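PDB 5DMH: uncharacterized protein conserved in bacteria from Cupriavidus necator, which catalyses the ATP-dependent phosphorylation of 3-oxo-tetronate to 3-oxo-tetronate 4-phosphate as a member of the four-carbon acid sugar kinase family. Local coordinates for residues 416-421 / 432-437; 131-136 / 195-200; 54-59 / 261-266; 312-317 / 332-337; 117-122 / 172-177. All coordinates share one frame; numbering follows the deposited sequence.

Interaction 1: residues 416-421 / 432-437; sequences PGVPAT and ALKSGN. With ADP (adenosine-5'-diphosphate), chain C.
Val418 lays its CG1 methyl over the backbone where Leu433 passes into Lys434, 3.8 Å from Leu433 O. Its first torsion (chi1 -164°) sets CG1 anti to the backbone N, which aims that branch at the facing strand, while CG2 runs alongside CG of Lys434 at 4.2 Å. Segments 418-421 and 432-434 run antiparallel, at 158°, and here water bridges their backbones. One water donates to Gly417 O and to Leu433 O and accepts from Ser435 N at 2.9 Å, so three backbone groups of both segments are satisfied through a single molecule. A second water joins Pro419 O to Leu433 N, 2.8 Å from each.

Beyond the strand the chain turns to the nucleotide. Gly436 N donates to ADP O1B over 2.8 Å, though the bond is bent (137°). Lys434 NZ reaches forward to Gly436 O at 2.8 Å, standing above the plane of that carbonyl, and also bonds Gln302, Thr299 and Phe438, so the lysine joins the end of strand 430-434 and the turn at Gly436 to helix 297-308.

Strands 418-423 and 430-434 form a beta hairpin in the nucleotide-binding domain. Strand 407-415 flanks Ala420 on its other side, Ala432 pairs with strand 387-391, helix 443-451 packs on Val418 and Lys434, and helix 41-53 of the sugar-binding part touches Pro419 and Leu433.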
# COMPACT_ATOMS: atom_id res chain seq x y z
N PRO A 416 -7.17 -5.79 -9.23
CA PRO A 416 -7.66 -4.88 -8.18
C PRO A 416 -6.55 -4.52 -7.19
O PRO A 416 -5.81 -5.39 -6.70
CB PRO A 416 -8.80 -5.68 -7.53
CG PRO A 416 -9.29 -6.60 -8.65
CD PRO A 416 -8.01 -6.99 -9.38
N GLY A 417 -6.42 -3.22 -6.93
CA GLY A 417 -5.40 -2.70 -6.06
C GLY A 417 -3.99 -2.57 -6.66
O GLY A 417 -3.09 -2.16 -5.94
N VAL A 418 -3.81 -2.91 -7.94
CA VAL A 418 -2.47 -2.91 -8.54
C VAL A 418 -2.43 -2.29 -9.94
O VAL A 418 -2.76 -2.94 -10.94
CB VAL A 418 -1.86 -4.31 -8.62
CG1 VAL A 418 -0.33 -4.20 -8.88
CG2 VAL A 418 -2.11 -5.10 -7.35
N PRO A 419 -2.01 -1.03 -10.03
CA PRO A 419 -1.85 -0.39 -11.34
C PRO A 419 -0.46 -0.60 -11.94
O PRO A 419 0.48 -0.85 -11.19
CB PRO A 419 -1.99 1.08 -11.01
CG PRO A 419 -1.39 1.18 -9.62
CD PRO A 419 -1.80 -0.07 -8.92
N ALA A 420 -0.37 -0.55 -13.27
CA ALA A 420 0.92 -0.32 -13.95
C ALA A 420 1.34 1.12 -13.63
O ALA A 420 0.48 1.98 -13.47
CB ALA A 420 0.78 -0.50 -15.45
N THR A 421 2.64 1.37 -13.54
CA THR A 421 3.17 2.71 -13.27
C THR A 421 4.42 2.91 -14.12
O THR A 421 5.04 1.95 -14.57
CB THR A 421 3.55 2.92 -11.77
OG1 THR A 421 4.72 2.16 -11.43
CG2 THR A 421 2.42 2.51 -10.82
N ALA A 432 5.39 -2.46 -11.46
CA ALA A 432 4.13 -2.93 -10.90
C ALA A 432 4.46 -3.36 -9.49
O ALA A 432 5.28 -4.25 -9.28
CB ALA A 432 3.56 -4.11 -11.72
N LEU A 433 3.89 -2.65 -8.53
CA LEU A 433 4.17 -2.85 -7.13
C LEU A 433 2.95 -3.52 -6.51
O LEU A 433 1.95 -2.87 -6.20
CB LEU A 433 4.44 -1.50 -6.44
CG LEU A 433 5.57 -0.69 -7.09
CD1 LEU A 433 5.86 0.60 -6.33
CD2 LEU A 433 6.84 -1.52 -7.28
N LYS A 434 3.06 -4.83 -6.34
CA LYS A 434 1.94 -5.68 -5.95
C LYS A 434 1.89 -5.95 -4.45
O LYS A 434 2.71 -6.66 -3.89
CB LYS A 434 2.04 -7.01 -6.69
CG LYS A 434 0.87 -7.98 -6.48
CD LYS A 434 1.36 -9.41 -6.67
CE LYS A 434 1.85 -9.98 -5.35
NZ LYS A 434 0.88 -10.89 -4.74
N SER A 435 0.92 -5.36 -3.76
CA SER A 435 0.66 -5.76 -2.39
C SER A 435 0.58 -7.28 -2.29
O SER A 435 0.02 -7.95 -3.16
CB SER A 435 -0.63 -5.13 -1.89
OG SER A 435 -0.70 -5.23 -0.48
N GLY A 436 1.15 -7.83 -1.23
CA GLY A 436 1.31 -9.26 -1.13
C GLY A 436 0.06 -10.08 -1.36
O GLY A 436 0.11 -11.13 -2.01
N ASN A 437 -1.07 -9.62 -0.84
CA ASN A 437 -2.30 -10.37 -0.96
C ASN A 437 -3.04 -10.20 -2.31
O ASN A 437 -4.08 -10.84 -2.53
CB ASN A 437 -3.25 -9.98 0.19
CG ASN A 437 -2.78 -10.48 1.54
OD1 ASN A 437 -2.30 -11.61 1.67
ND2 ASN A 437 -2.94 -9.66 2.55
PB ADP C . 3.31 -8.31 2.03
O1B ADP C . 2.90 -7.31 0.94
O2B ADP C . 2.86 -9.72 1.68
O3B ADP C . 2.93 -7.86 3.43
PA ADP C . 6.09 -7.49 2.45
O1A ADP C . 7.17 -7.48 1.44
O2A ADP C . 5.48 -6.24 2.97
O3A ADP C . 4.92 -8.49 1.90
O5' ADP C . 6.56 -8.25 3.79
C5' ADP C . 7.11 -9.56 3.76
C4' ADP C . 8.27 -9.63 4.75
O4' ADP C . 8.59 -10.99 5.00
C3' ADP C . 9.52 -8.97 4.19
O3' ADP C . 10.27 -8.31 5.24
C2' ADP C . 10.28 -10.14 3.65
O2' ADP C . 11.65 -9.86 3.44
C1' ADP C . 9.97 -11.18 4.70
N9 ADP C . 10.22 -12.51 4.17
C8 ADP C . 9.91 -12.98 2.93
N7 ADP C . 10.32 -14.24 2.78
C5 ADP C . 10.90 -14.60 3.95
C6 ADP C . 11.57 -15.80 4.45
N6 ADP C . 11.63 -16.87 3.64
N1 ADP C . 12.03 -15.79 5.72
C2 ADP C . 11.93 -14.70 6.52
N3 ADP C . 11.35 -13.54 6.13
C4 ADP C . 10.84 -13.45 4.86
O HOH W 1 -0.56 -3.10 -4.91
O HOH W 2 1.87 -0.75 -8.77

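Interaction 2: residues 131-136 / 195-200; sequences VAEALL and SKNKVG
Glu133 reaches from its helix to the loop at Lys196 and Asn197, and its carboxylate takes both backbone N-H groups in a forked grip. Lys196 N donates to Glu133 OE1 at 3.0 Å in a nearly straight bond (166°) that uses the syn lone pair. Asn197 N donates to Glu133 OE2 at 2.9 Å, again from the syn side but 16° out of the carboxylate plane. With one amide on each oxygen, the pair of bonds fixes the rotation of the carboxylate. The side chain spans the gap because it is extended beyond CG (chi2 -176°).

Water adds a second layer of polar contacts. One molecule donates to Glu133 OE1 and accepts from Lys196 NZ at 2.9 Å, linking the opposite charges indirectly; the two charged atoms, OE1 and NZ, stay 4.9 Å apart. Another donates to Glu133 OE2 and, weakly, to Asn197 O.

Van der Waals contact is modest and gathers at one oxygen of the same carboxylate: Ser195 CB lies 3.5 Å from Glu133 OE2, and Asn197 CB approaches that oxygen to 3.3 Å.

The contact lies on the surface of the sugar-binding domain. It joins helix 128-139 to the loop between helix 187-193 and the edge strand 199-202, with Met228 of the adjacent strand 228-231 touching both Glu133 and Ser195.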
# COMPACT_ATOMS: atom_id res chain seq x y z
N VAL A 131 0.28 7.15 14.16
CA VAL A 131 0.30 8.07 13.02
C VAL A 131 -1.03 8.83 12.86
O VAL A 131 -1.03 10.06 12.73
CB VAL A 131 0.71 7.38 11.71
CG1 VAL A 131 0.45 8.28 10.53
CG2 VAL A 131 2.19 7.00 11.74
N ALA A 132 -2.15 8.13 12.91
CA ALA A 132 -3.44 8.79 12.79
C ALA A 132 -3.59 9.83 13.88
O ALA A 132 -4.05 10.97 13.64
CB ALA A 132 -4.59 7.80 12.84
N GLU A 133 -3.25 9.47 15.11
CA GLU A 133 -3.45 10.41 16.21
C GLU A 133 -2.54 11.63 16.07
O GLU A 133 -2.95 12.75 16.38
CB GLU A 133 -3.24 9.74 17.58
CG GLU A 133 -4.36 8.82 17.95
CD GLU A 133 -4.24 8.20 19.33
OE1 GLU A 133 -3.12 7.94 19.81
OE2 GLU A 133 -5.29 7.97 19.94
N ALA A 134 -1.32 11.41 15.58
CA ALA A 134 -0.38 12.50 15.41
C ALA A 134 -0.87 13.45 14.31
O ALA A 134 -0.71 14.66 14.41
CB ALA A 134 1.02 11.98 15.06
N LEU A 135 -1.42 12.88 13.25
CA LEU A 135 -1.91 13.68 12.14
C LEU A 135 -3.12 14.51 12.57
O LEU A 135 -3.19 15.70 12.24
CB LEU A 135 -2.25 12.79 10.96
CG LEU A 135 -1.07 12.15 10.21
CD1 LEU A 135 -1.60 11.21 9.20
CD2 LEU A 135 -0.14 13.16 9.54
N LEU A 136 -4.04 13.89 13.32
CA LEU A 136 -5.18 14.64 13.88
C LEU A 136 -4.72 15.83 14.72
O LEU A 136 -5.23 16.93 14.55
CB LEU A 136 -6.07 13.74 14.73
CG LEU A 136 -7.02 12.82 13.99
CD1 LEU A 136 -7.74 11.93 15.04
CD2 LEU A 136 -8.01 13.61 13.13
N SER A 195 -3.51 2.99 20.45
CA SER A 195 -4.02 4.37 20.48
C SER A 195 -4.13 4.87 21.92
O SER A 195 -4.54 4.13 22.81
CB SER A 195 -5.40 4.50 19.81
OG SER A 195 -5.40 4.02 18.48
N LYS A 196 -3.74 6.12 22.14
CA LYS A 196 -3.82 6.76 23.46
C LYS A 196 -5.24 7.25 23.81
O LYS A 196 -5.65 7.23 24.96
CB LYS A 196 -2.84 7.94 23.52
CG LYS A 196 -1.40 7.55 23.31
CD LYS A 196 -0.44 8.60 23.85
CE LYS A 196 0.99 8.33 23.39
NZ LYS A 196 1.21 8.84 22.00
N ASN A 197 -5.97 7.64 22.78
CA ASN A 197 -7.27 8.24 22.91
C ASN A 197 -8.41 7.28 22.51
O ASN A 197 -8.17 6.20 21.94
CB ASN A 197 -7.32 9.52 22.07
CG ASN A 197 -6.42 10.62 22.63
OD1 ASN A 197 -6.28 10.75 23.83
ND2 ASN A 197 -5.82 11.41 21.76
N LYS A 198 -9.65 7.67 22.79
CA LYS A 198 -10.76 6.76 22.66
C LYS A 198 -11.10 6.32 21.22
O LYS A 198 -11.33 7.14 20.33
CB LYS A 198 -12.00 7.37 23.34
CG LYS A 198 -13.27 6.57 23.17
CD LYS A 198 -13.26 5.27 23.92
CE LYS A 198 -14.62 4.59 23.83
NZ LYS A 198 -14.71 3.32 24.60
N VAL A 199 -11.12 5.01 21.00
CA VAL A 199 -11.51 4.42 19.71
C VAL A 199 -12.93 3.90 19.78
O VAL A 199 -13.30 3.25 20.75
CB VAL A 199 -10.58 3.24 19.31
CG1 VAL A 199 -11.10 2.56 18.06
CG2 VAL A 199 -9.18 3.73 19.10
N GLY A 200 -13.76 4.23 18.80
CA GLY A 200 -15.14 3.77 18.79
C GLY A 200 -15.50 3.10 17.46
O GLY A 200 -14.62 2.63 16.71
O HOH W 3 -7.97 7.60 18.96
O HOH W 4 -0.99 9.70 20.28

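Interaction 3: residues 54-59 / 261-266; sequences NGMRTV and GLPENF
This is a buried apolar contact with a Met-aromatic component, in which the turn after helix 41-53 meets the start of helix 262-268. A Schellman motif ends the earlier helix, with Gly55, at positive phi, as its C-prime residue; the turn presents Asn54 and Met56 to the later helix before the chain enters strand 58-62.

Pro263 is clasped by both. Its CG meets Asn54 CB at 3.8 Å, and its CB meets Met56 CG at the same distance, the Met56 chain crossing the proline at about a right angle. Asn54 O faces Pro263 CB and is also bonded by Arg267, one turn further along the helix.

Met56, a selenomethionine here, bends at its last torsion (chi3 100°), carrying its methyl to Phe266. Leu33, Leu51 and Leu272 also pack against it. The selenium lies 5.3 Å from the centroid of the Phe266 ring, well off the normal, and Met56 CE approaches Phe266 CD2 obliquely at 3.8 Å.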
# COMPACT_ATOMS: atom_id res chain seq x y z
N ASN A 54 -11.26 7.38 -10.48
CA ASN A 54 -12.44 8.13 -10.10
C ASN A 54 -12.32 9.62 -10.37
O ASN A 54 -13.10 10.41 -9.85
CB ASN A 54 -12.82 7.87 -8.63
CG ASN A 54 -13.46 6.53 -8.45
OD1 ASN A 54 -14.70 6.38 -8.54
ND2 ASN A 54 -12.64 5.52 -8.21
N GLY A 55 -11.36 9.99 -11.21
CA GLY A 55 -11.35 11.29 -11.84
C GLY A 55 -10.42 12.32 -11.24
O GLY A 55 -10.63 13.50 -11.48
N MSE A 56 -9.41 11.91 -10.46
CA MSE A 56 -8.44 12.89 -9.95
C MSE A 56 -7.05 12.62 -10.53
O MSE A 56 -6.54 11.53 -10.38
CB MSE A 56 -8.37 12.89 -8.43
CG MSE A 56 -9.54 13.56 -7.74
SE MSE A 56 -9.27 13.59 -5.77
CE MSE A 56 -8.66 15.44 -5.58
N ARG A 57 -6.49 13.59 -11.24
CA ARG A 57 -5.12 13.46 -11.72
C ARG A 57 -4.25 13.32 -10.48
O ARG A 57 -4.35 14.12 -9.55
CB ARG A 57 -4.71 14.67 -12.54
CG ARG A 57 -5.41 14.73 -13.87
CD ARG A 57 -5.09 15.98 -14.64
NE ARG A 57 -5.72 15.91 -15.96
CZ ARG A 57 -5.79 16.93 -16.81
NH1 ARG A 57 -5.27 18.11 -16.49
NH2 ARG A 57 -6.39 16.76 -17.98
N THR A 58 -3.42 12.29 -10.45
CA THR A 58 -2.65 11.97 -9.26
C THR A 58 -1.19 11.77 -9.57
O THR A 58 -0.86 11.16 -10.57
CB THR A 58 -3.21 10.70 -8.60
OG1 THR A 58 -4.57 10.91 -8.23
CG2 THR A 58 -2.42 10.32 -7.34
N VAL A 59 -0.33 12.31 -8.71
CA VAL A 59 1.10 12.03 -8.77
C VAL A 59 1.55 11.35 -7.48
O VAL A 59 1.19 11.77 -6.38
CB VAL A 59 1.93 13.31 -9.02
CG1 VAL A 59 3.42 13.04 -8.78
CG2 VAL A 59 1.69 13.83 -10.45
N GLY A 261 -15.09 7.62 -2.99
CA GLY A 261 -16.03 8.71 -3.11
C GLY A 261 -15.47 10.11 -2.92
O GLY A 261 -16.23 11.08 -2.95
N LEU A 262 -14.16 10.24 -2.71
CA LEU A 262 -13.61 11.56 -2.39
C LEU A 262 -13.59 12.48 -3.60
O LEU A 262 -13.91 13.66 -3.50
CB LEU A 262 -12.24 11.43 -1.72
CG LEU A 262 -12.29 10.61 -0.42
CD1 LEU A 262 -10.91 10.49 0.21
CD2 LEU A 262 -13.30 11.16 0.57
N PRO A 263 -13.23 11.96 -4.78
CA PRO A 263 -13.30 12.84 -5.96
C PRO A 263 -14.68 13.42 -6.20
O PRO A 263 -14.82 14.59 -6.55
CB PRO A 263 -12.89 11.91 -7.11
CG PRO A 263 -11.99 10.93 -6.47
CD PRO A 263 -12.62 10.66 -5.12
N GLU A 264 -15.71 12.62 -5.99
CA GLU A 264 -17.06 13.12 -6.19
C GLU A 264 -17.38 14.27 -5.23
O GLU A 264 -18.06 15.22 -5.61
CB GLU A 264 -18.08 11.99 -6.05
CG GLU A 264 -19.49 12.40 -6.37
CD GLU A 264 -19.69 12.76 -7.83
OE1 GLU A 264 -18.89 12.30 -8.67
OE2 GLU A 264 -20.65 13.49 -8.14
N ASN A 265 -16.92 14.20 -3.98
CA ASN A 265 -17.08 15.34 -3.08
C ASN A 265 -16.54 16.64 -3.69
O ASN A 265 -17.19 17.67 -3.62
CB ASN A 265 -16.35 15.12 -1.76
CG ASN A 265 -16.99 14.06 -0.90
OD1 ASN A 265 -18.21 13.80 -0.97
ND2 ASN A 265 -16.16 13.45 -0.04
N PHE A 266 -15.34 16.59 -4.26
CA PHE A 266 -14.75 17.82 -4.80
C PHE A 266 -15.49 18.29 -6.04
O PHE A 266 -15.65 19.48 -6.26
CB PHE A 266 -13.25 17.62 -5.07
CG PHE A 266 -12.45 17.34 -3.83
CD1 PHE A 266 -12.31 18.32 -2.85
CD2 PHE A 266 -11.86 16.11 -3.62
CE1 PHE A 266 -11.59 18.06 -1.70
CE2 PHE A 266 -11.13 15.84 -2.45
CZ PHE A 266 -11.00 16.82 -1.50

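Interaction 4: residues 312-317 / 332-337; sequences PALRID and LAFAAG
The ring of Phe334 receives Leu314 CB over one face and the carbonyl carbon of Pro312 at its edge, near the ring plane. The Leu314 contact is a CH-pi interaction: CB stands 4.1 Å from the Phe334 centroid, only 23° off the normal and shifted toward the CD2 rim. The backbone of Ala313 runs past the far end of the ring, its O lying 3.4 Å from Phe334 CZ, while Pro312 CB completes the apolar rim at 4.0 Å from the same CZ. His338, just past the helix, brings its ring against that of Phe334 with the planes about 55° apart.

One torsion lets the ring reach three successive residues, Pro312 to Leu314. CG of Phe334 is anti to its backbone N (chi1 -177°), projecting the ring from the helix across the strand backbone. Leu314 CD2 in turn lies 4.1 Å from Phe334 CB. The Leu314 side chain is about 13 Å from the bound ADP.

Strand 313-315 pairs with strand 343-345 on its inner side and is the outermost strand at this end. The arrangement is helix-on-sheet packing at the surface of the nucleotide-binding domain, helix 327-336 laying an aromatic on the edge strand.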
# COMPACT_ATOMS: atom_id res chain seq x y z
N PRO A 312 12.12 -19.42 -15.83
CA PRO A 312 13.34 -19.40 -15.00
C PRO A 312 13.16 -18.69 -13.68
O PRO A 312 12.54 -17.62 -13.62
CB PRO A 312 14.36 -18.66 -15.86
CG PRO A 312 13.62 -18.04 -17.02
CD PRO A 312 12.18 -18.49 -16.96
N ALA A 313 13.70 -19.28 -12.62
CA ALA A 313 13.54 -18.75 -11.27
C ALA A 313 14.72 -19.14 -10.38
O ALA A 313 15.31 -20.22 -10.52
CB ALA A 313 12.24 -19.24 -10.63
N LEU A 314 15.05 -18.26 -9.45
CA LEU A 314 16.04 -18.58 -8.44
C LEU A 314 15.51 -18.21 -7.07
O LEU A 314 15.08 -17.09 -6.85
CB LEU A 314 17.34 -17.82 -8.70
CG LEU A 314 18.44 -18.08 -7.67
CD1 LEU A 314 18.79 -19.56 -7.64
CD2 LEU A 314 19.66 -17.25 -8.00
N ARG A 315 15.59 -19.15 -6.14
CA ARG A 315 15.14 -18.92 -4.77
C ARG A 315 16.27 -18.39 -3.86
O ARG A 315 17.42 -18.83 -3.95
CB ARG A 315 14.59 -20.22 -4.21
CG ARG A 315 13.89 -20.07 -2.91
CD ARG A 315 13.26 -21.37 -2.49
NE ARG A 315 12.45 -21.19 -1.30
CZ ARG A 315 11.54 -22.06 -0.86
NH1 ARG A 315 11.34 -23.21 -1.51
NH2 ARG A 315 10.85 -21.79 0.24
N ILE A 316 15.91 -17.42 -3.04
CA ILE A 316 16.79 -16.80 -2.04
C ILE A 316 16.61 -17.49 -0.69
O ILE A 316 15.49 -17.53 -0.18
CB ILE A 316 16.35 -15.34 -1.77
CG1 ILE A 316 16.40 -14.49 -3.03
CG2 ILE A 316 17.18 -14.74 -0.66
CD1 ILE A 316 17.60 -14.73 -3.85
N ASP A 317 17.69 -17.99 -0.12
CA ASP A 317 17.68 -18.60 1.21
C ASP A 317 18.18 -17.60 2.24
O ASP A 317 19.36 -17.28 2.25
CB ASP A 317 18.60 -19.81 1.23
CG ASP A 317 18.65 -20.52 2.58
OD1 ASP A 317 18.04 -20.04 3.56
OD2 ASP A 317 19.32 -21.58 2.65
N LEU A 332 21.85 -11.94 -9.70
CA LEU A 332 22.23 -11.10 -10.81
C LEU A 332 22.79 -11.90 -11.99
O LEU A 332 22.44 -11.66 -13.15
CB LEU A 332 23.31 -10.12 -10.34
CG LEU A 332 23.02 -8.65 -10.04
CD1 LEU A 332 21.66 -8.21 -10.46
CD2 LEU A 332 23.26 -8.36 -8.56
N ALA A 333 23.67 -12.84 -11.69
CA ALA A 333 24.28 -13.68 -12.72
C ALA A 333 23.20 -14.52 -13.38
O ALA A 333 23.23 -14.76 -14.58
CB ALA A 333 25.36 -14.58 -12.11
N PHE A 334 22.23 -14.97 -12.59
CA PHE A 334 21.16 -15.82 -13.11
C PHE A 334 20.30 -15.03 -14.10
O PHE A 334 20.06 -15.47 -15.23
CB PHE A 334 20.31 -16.34 -11.94
CG PHE A 334 19.24 -17.28 -12.34
CD1 PHE A 334 19.55 -18.59 -12.72
CD2 PHE A 334 17.92 -16.89 -12.35
CE1 PHE A 334 18.57 -19.47 -13.10
CE2 PHE A 334 16.91 -17.78 -12.74
CZ PHE A 334 17.24 -19.08 -13.11
N ALA A 335 19.87 -13.85 -13.67
CA ALA A 335 19.12 -12.94 -14.52
C ALA A 335 19.91 -12.58 -15.77
O ALA A 335 19.35 -12.57 -16.87
CB ALA A 335 18.70 -11.69 -13.73
N ALA A 336 21.21 -12.32 -15.64
CA ALA A 336 22.01 -11.88 -16.78
C ALA A 336 22.18 -12.97 -17.84
O ALA A 336 22.46 -12.68 -19.00
CB ALA A 336 23.39 -11.40 -16.31
N GLY A 337 22.05 -14.23 -17.45
CA GLY A 337 22.22 -15.33 -18.37
C GLY A 337 20.95 -15.69 -19.11
O GLY A 337 20.96 -16.54 -19.99

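Interaction 5: residues 117-122 / 172-177; sequences CSTFDS and SGMEHH. With ADP (adenosine-5'-diphosphate), chain C.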
# COMPACT_ATOMS: atom_id res chain seq x y z
N CYS A 117 -2.84 -0.63 5.19
CA CYS A 117 -3.25 -1.84 4.51
C CYS A 117 -4.72 -2.17 4.80
O CYS A 117 -5.22 -1.94 5.89
CB CYS A 117 -2.39 -2.98 4.95
SG CYS A 117 -2.30 -4.35 3.80
N SER A 118 -5.38 -2.75 3.80
CA SER A 118 -6.75 -3.22 3.96
C SER A 118 -6.86 -4.37 4.95
O SER A 118 -7.96 -4.72 5.37
CB SER A 118 -7.39 -3.54 2.61
OG SER A 118 -6.68 -4.52 1.89
N THR A 119 -5.72 -4.96 5.33
CA THR A 119 -5.73 -5.97 6.39
C THR A 119 -5.21 -5.44 7.73
O THR A 119 -4.96 -6.21 8.67
CB THR A 119 -5.02 -7.30 5.96
OG1 THR A 119 -3.83 -7.01 5.21
CG2 THR A 119 -5.92 -8.15 5.10
N PHE A 120 -5.04 -4.13 7.81
CA PHE A 120 -4.82 -3.37 9.04
C PHE A 120 -3.45 -3.66 9.63
O PHE A 120 -3.27 -3.52 10.81
CB PHE A 120 -5.91 -3.63 10.07
CG PHE A 120 -6.30 -2.40 10.88
CD1 PHE A 120 -6.83 -1.27 10.26
CD2 PHE A 120 -6.16 -2.40 12.25
CE1 PHE A 120 -7.21 -0.14 11.02
CE2 PHE A 120 -6.54 -1.28 13.00
CZ PHE A 120 -7.07 -0.16 12.37
N ASP A 121 -2.51 -4.03 8.76
CA ASP A 121 -1.19 -4.49 9.13
C ASP A 121 -0.51 -3.56 10.13
O ASP A 121 -0.23 -2.40 9.84
CB ASP A 121 -0.30 -4.66 7.89
CG ASP A 121 -0.84 -5.66 6.89
OD1 ASP A 121 -2.09 -5.80 6.83
OD2 ASP A 121 -0.04 -6.32 6.18
N SER A 122 -0.29 -4.09 11.34
CA SER A 122 0.24 -3.31 12.45
C SER A 122 0.52 -4.28 13.60
O SER A 122 0.20 -5.50 13.51
CB SER A 122 -0.77 -2.26 12.92
OG SER A 122 -2.02 -2.84 13.29
N SER A 172 -7.72 -15.93 8.03
CA SER A 172 -7.62 -15.62 6.60
C SER A 172 -6.24 -15.93 5.98
O SER A 172 -6.05 -15.87 4.76
CB SER A 172 -7.90 -14.13 6.38
OG SER A 172 -6.78 -13.36 6.82
N GLY A 173 -5.29 -16.26 6.83
CA GLY A 173 -3.89 -16.33 6.45
C GLY A 173 -3.06 -15.18 7.06
O GLY A 173 -1.85 -15.32 7.21
N MSE A 174 -3.70 -14.06 7.41
CA MSE A 174 -2.97 -12.92 8.00
C MSE A 174 -2.45 -13.23 9.40
O MSE A 174 -1.53 -12.59 9.88
CB MSE A 174 -3.83 -11.65 8.01
CG MSE A 174 -3.91 -10.97 6.67
SE MSE A 174 -2.13 -10.49 5.94
CE MSE A 174 -1.62 -9.22 7.29
N GLU A 175 -3.01 -14.26 10.02
CA GLU A 175 -2.51 -14.68 11.32
C GLU A 175 -1.10 -15.23 11.17
O GLU A 175 -0.42 -15.41 12.17
CB GLU A 175 -3.46 -15.71 11.98
CG GLU A 175 -3.50 -17.04 11.33
CD GLU A 175 -4.48 -17.16 10.18
OE1 GLU A 175 -4.85 -16.14 9.53
OE2 GLU A 175 -4.88 -18.32 9.90
N HIS A 176 -0.68 -15.51 9.93
CA HIS A 176 0.67 -15.98 9.65
C HIS A 176 1.56 -14.97 8.92
O HIS A 176 2.62 -15.34 8.40
CB HIS A 176 0.61 -17.27 8.83
CG HIS A 176 -0.07 -18.38 9.54
ND1 HIS A 176 -1.14 -19.08 9.01
CD2 HIS A 176 0.15 -18.92 10.77
CE1 HIS A 176 -1.54 -19.99 9.88
NE2 HIS A 176 -0.77 -19.92 10.95
N HIS A 177 1.16 -13.71 8.86
CA HIS A 177 2.05 -12.72 8.22
C HIS A 177 3.42 -12.71 8.91
O HIS A 177 3.50 -12.74 10.13
CB HIS A 177 1.43 -11.33 8.22
CG HIS A 177 2.12 -10.35 7.33
ND1 HIS A 177 3.25 -9.67 7.73
CD2 HIS A 177 1.90 -9.97 6.05
CE1 HIS A 177 3.67 -8.90 6.75
NE2 HIS A 177 2.87 -9.06 5.72
PB ADP C . 3.31 -8.31 2.03
O1B ADP C . 2.90 -7.31 0.94
O2B ADP C . 2.86 -9.72 1.68
O3B ADP C . 2.93 -7.86 3.43
PA ADP C . 6.09 -7.49 2.45
O1A ADP C . 7.17 -7.48 1.44
O2A ADP C . 5.48 -6.24 2.97
O3A ADP C . 4.92 -8.49 1.90
O5' ADP C . 6.56 -8.25 3.79
C5' ADP C . 7.11 -9.56 3.76
C4' ADP C . 8.27 -9.63 4.75
O4' ADP C . 8.59 -10.99 5.00
C3' ADP C . 9.52 -8.97 4.19
O3' ADP C . 10.27 -8.31 5.24
C2' ADP C . 10.28 -10.14 3.65
O2' ADP C . 11.65 -9.86 3.44
C1' ADP C . 9.97 -11.18 4.70
N9 ADP C . 10.22 -12.51 4.17
C8 ADP C . 9.91 -12.98 2.93
N7 ADP C . 10.32 -14.24 2.78
C5 ADP C . 10.90 -14.60 3.95
C6 ADP C . 11.57 -15.80 4.45
N6 ADP C . 11.63 -16.87 3.64
N1 ADP C . 12.03 -15.79 5.72
C2 ADP C . 11.93 -14.70 6.52
N3 ADP C . 11.35 -13.54 6.13
C4 ADP C . 10.84 -13.45 4.86
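Met174, a selenomethionine in this crystal, leads from its CB toward the turn formed by residues 117-120. CG meets Thr119 CG2 at 3.8 Å, SE passes 3.9 Å from Thr119 OG1, and the terminal CE settles against the Asp121 carboxylate, 3.5 Å from OD1. Bends at chi2 and chi3 fold the chain so that this methyl reaches both oxygens.

The carboxylate is itself held from within its loop: Thr119 OG1 donates to Asp121 OD1 at 2.7 Å through the syn lone pair. Asp121 OD2 lies over one face of His177, 4.0 Å from NE2, with the carboxylate and ring planes 71° apart.

His177 points its NE2-H at the nucleotide, giving ADP O3B a short, almost straight bond (2.6 Å, 174°) in the ring plane. Leu179 and Thr180 backbone amides hold ND1 on the other side of the imidazole. His177 thus brings the sugar-binding domain to the beta-phosphate of the ADP site, and loop 117-122 stands behind it as a second shell through Asp121.

Interactions 1 and 5 meet at the nucleotide, one from each domain, and each binds a different oxygen of the beta-phosphate. They also touch directly, Asn437 ND2 lying 3.6 Å from Met174 SE, although their centres are 17 Å apart. The site is therefore assembled between the sugar-binding and nucleotide-binding parts, with Ser294, Gly366, Glu370, Glu394 and Thr395 adding further bonds to ADP. The other contacts are structural and stand back from it. Interaction 2 comes within about 7 Å of interaction 5, nearest atoms, and interaction 3 within about 9 Å of interaction 1. Interactions 2 and 4, centres 44 Å apart, lie on opposite sides of the chain's centre.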